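Local coordinates for protein guanidinopropionase (Pseudomonas aeruginosa, PDB 3NIQ) that hydrolyses 3-guanidinopropanoate to beta-alanine and urea, using two manganese ions per subunit, at residues G123-V128 with Y163-P168. Residues are numbered along the deposited sequence; the frame is centred on the assembly and turned at random.
Sequences GGDHLV and YTHGTP. With MN (manganese (II) ion), chain D.
Leu127 gives the largest surface to this contact, lying along the backbone of 163-168. Its CG stands anti to the backbone N (chi1 -178°), and the branch at CG sends the two methyls to different points of the facing segment: CD1 reaches Thr164 O at 3.5 Å, and CD2 packs on Tyr163, 4.1 Å from its CB, while the phenol runs off toward helix 98-114. Behind the side chain the backbones themselves come close, with Leu127 N 3.7 Å from His165 CA. That N-H is used within its own segment: it donates to Asp125 OD1 at 2.9 Å, meeting the oxygen from above the carboxylate plane, and closes an Asx turn at the start of the 3-10 segment 126-128. His165 sets its CB against the same carboxylate, 3.6 Å from Asp125 CG; the two side chains cross at about a right angle, their planes 44° apart. The His165 ring continues past Asp125, where ND1 is hydrogen-bonded to Glu284 and NE2 to Thr49, while Asp125 OD2 pairs with Thr48. In the arginase fold 123-128 follows strand 118-123 directly, and 163-168 ends the long loop between strand 142-147 and helix 168-174; both lie at the C-terminal end of the parallel sheet, where the manganese site is. His126 ND1 binds one manganese at 2.2 Å, together with Asp148, Asp152, Asp240 and a water, and Ser238 holds the ring's other nitrogen, NE2. On the facing loop a type I turn from Thr164 to Thr167 is braced by Thr164 N donating almost straight to Thr167 OG1 (3.0 Å, 170°). This turn brings Pro168, the first residue of helix 168-174, over the backbone of the histidine ligand, its CG 3.7 Å from His126 O.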
loop_
_atom_site.group_PDB
_atom_site.type_symbol
_atom_site.label_atom_id
_atom_site.label_comp_id
_atom_site.label_asym_id
_atom_site.label_seq_id
_atom_site.Cartn_x
_atom_site.Cartn_y
_atom_site.Cartn_z
ATOM N N GLY A 123 4.005 18.513 -14.808
ATOM C CA GLY A 123 2.734 18.899 -14.190
ATOM C C GLY A 123 2.501 18.078 -12.927
ATOM O O GLY A 123 3.358 17.265 -12.553
ATOM N N GLY A 124 1.345 18.234 -12.286
ATOM C CA GLY A 124 0.241 19.051 -12.800
ATOM C C GLY A 124 -0.576 18.281 -13.818
ATOM O O GLY A 124 -0.058 17.360 -14.476
ATOM N N ASP A 125 -1.849 18.637 -13.942
ATOM C CA ASP A 125 -2.698 18.042 -14.951
ATOM C C ASP A 125 -2.491 18.750 -16.291
ATOM O O ASP A 125 -1.728 19.717 -16.371
ATOM C CB ASP A 125 -4.168 18.057 -14.500
ATOM C CG ASP A 125 -4.785 19.474 -14.495
ATOM O OD1 ASP A 125 -4.340 20.362 -15.245
ATOM O OD2 ASP A 125 -5.736 19.692 -13.728
ATOM N N HIS A 126 -3.165 18.294 -17.341
ATOM C CA HIS A 126 -2.820 18.750 -18.695
ATOM C C HIS A 126 -3.230 20.203 -18.975
ATOM O O HIS A 126 -2.766 20.805 -19.950
ATOM C CB HIS A 126 -3.409 17.827 -19.764
ATOM C CG HIS A 126 -2.439 17.500 -20.849
ATOM N ND1 HIS A 126 -2.365 16.252 -21.430
ATOM C CD2 HIS A 126 -1.444 18.238 -21.399
ATOM C CE1 HIS A 126 -1.387 16.245 -22.322
ATOM N NE2 HIS A 126 -0.806 17.434 -22.313
ATOM N N LEU A 127 -4.053 20.786 -18.110
ATOM C CA LEU A 127 -4.415 22.200 -18.298
ATOM C C LEU A 127 -3.185 23.093 -18.185
ATOM O O LEU A 127 -3.132 24.178 -18.771
ATOM C CB LEU A 127 -5.554 22.644 -17.351
ATOM C CG LEU A 127 -6.005 24.101 -17.522
ATOM C CD1 LEU A 127 -6.536 24.347 -18.947
ATOM C CD2 LEU A 127 -7.073 24.512 -16.461
ATOM N N VAL A 128 -2.165 22.615 -17.476
ATOM C CA VAL A 128 -0.923 23.369 -17.352
ATOM C C VAL A 128 -0.285 23.705 -18.710
ATOM O O VAL A 128 0.425 24.719 -18.848
ATOM C CB VAL A 128 0.116 22.635 -16.470
ATOM C CG1 VAL A 128 0.273 21.190 -16.901
ATOM C CG2 VAL A 128 1.463 23.318 -16.619
ATOM N N TYR A 163 -12.126 25.835 -19.288
ATOM C CA TYR A 163 -10.781 25.468 -18.876
ATOM C C TYR A 163 -10.765 24.269 -17.940
ATOM O O TYR A 163 -11.082 24.397 -16.764
ATOM C CB TYR A 163 -10.095 26.655 -18.211
ATOM C CG TYR A 163 -10.063 27.878 -19.094
ATOM C CD1 TYR A 163 -9.440 27.828 -20.343
ATOM C CD2 TYR A 163 -10.658 29.085 -18.687
ATOM C CE1 TYR A 163 -9.396 28.929 -21.160
ATOM C CE2 TYR A 163 -10.615 30.220 -19.519
ATOM C CZ TYR A 163 -9.978 30.119 -20.753
ATOM O OH TYR A 163 -9.917 31.196 -21.603
ATOM N N THR A 164 -10.421 23.102 -18.480
ATOM C CA THR A 164 -10.208 21.901 -17.670
ATOM C C THR A 164 -9.045 21.172 -18.313
ATOM O O THR A 164 -8.614 21.526 -19.414
ATOM C CB THR A 164 -11.412 20.935 -17.694
ATOM O OG1 THR A 164 -11.478 20.314 -18.978
ATOM C CG2 THR A 164 -12.742 21.666 -17.398
ATOM N N HIS A 165 -8.543 20.148 -17.635
ATOM C CA HIS A 165 -7.474 19.338 -18.205
ATOM C C HIS A 165 -7.929 18.630 -19.490
ATOM O O HIS A 165 -7.115 18.071 -20.208
ATOM C CB HIS A 165 -6.924 18.345 -17.169
ATOM C CG HIS A 165 -7.904 17.296 -16.740
ATOM N ND1 HIS A 165 -7.512 16.118 -16.132
ATOM C CD2 HIS A 165 -9.257 17.249 -16.817
ATOM C CE1 HIS A 165 -8.585 15.397 -15.850
ATOM N NE2 HIS A 165 -9.655 16.058 -16.264
ATOM N N GLY A 166 -9.228 18.681 -19.778
ATOM C CA GLY A 166 -9.768 18.085 -20.995
ATOM C C GLY A 166 -10.029 19.075 -22.127
ATOM O O GLY A 166 -10.478 18.673 -23.189
ATOM N N THR A 167 -9.739 20.364 -21.919
ATOM C CA THR A 167 -9.943 21.372 -22.986
ATOM C C THR A 167 -8.692 22.079 -23.551
ATOM O O THR A 167 -8.818 22.899 -24.467
ATOM C CB THR A 167 -10.876 22.508 -22.533
ATOM O OG1 THR A 167 -10.265 23.212 -21.450
ATOM C CG2 THR A 167 -12.267 21.977 -22.132
ATOM N N PRO A 168 -7.493 21.783 -23.026
ATOM C CA PRO A 168 -6.427 22.764 -23.306
ATOM C C PRO A 168 -6.074 22.926 -24.793
ATOM O O PRO A 168 -5.739 24.032 -25.230
ATOM C CB PRO A 168 -5.238 22.219 -22.524
ATOM C CG PRO A 168 -5.470 20.724 -22.470
ATOM C CD PRO A 168 -6.973 20.601 -22.309
HETATM MN MN MN D . -4.021 14.792 -21.196
HETATM O O HOH W 1 -6.168 13.772 -20.737
#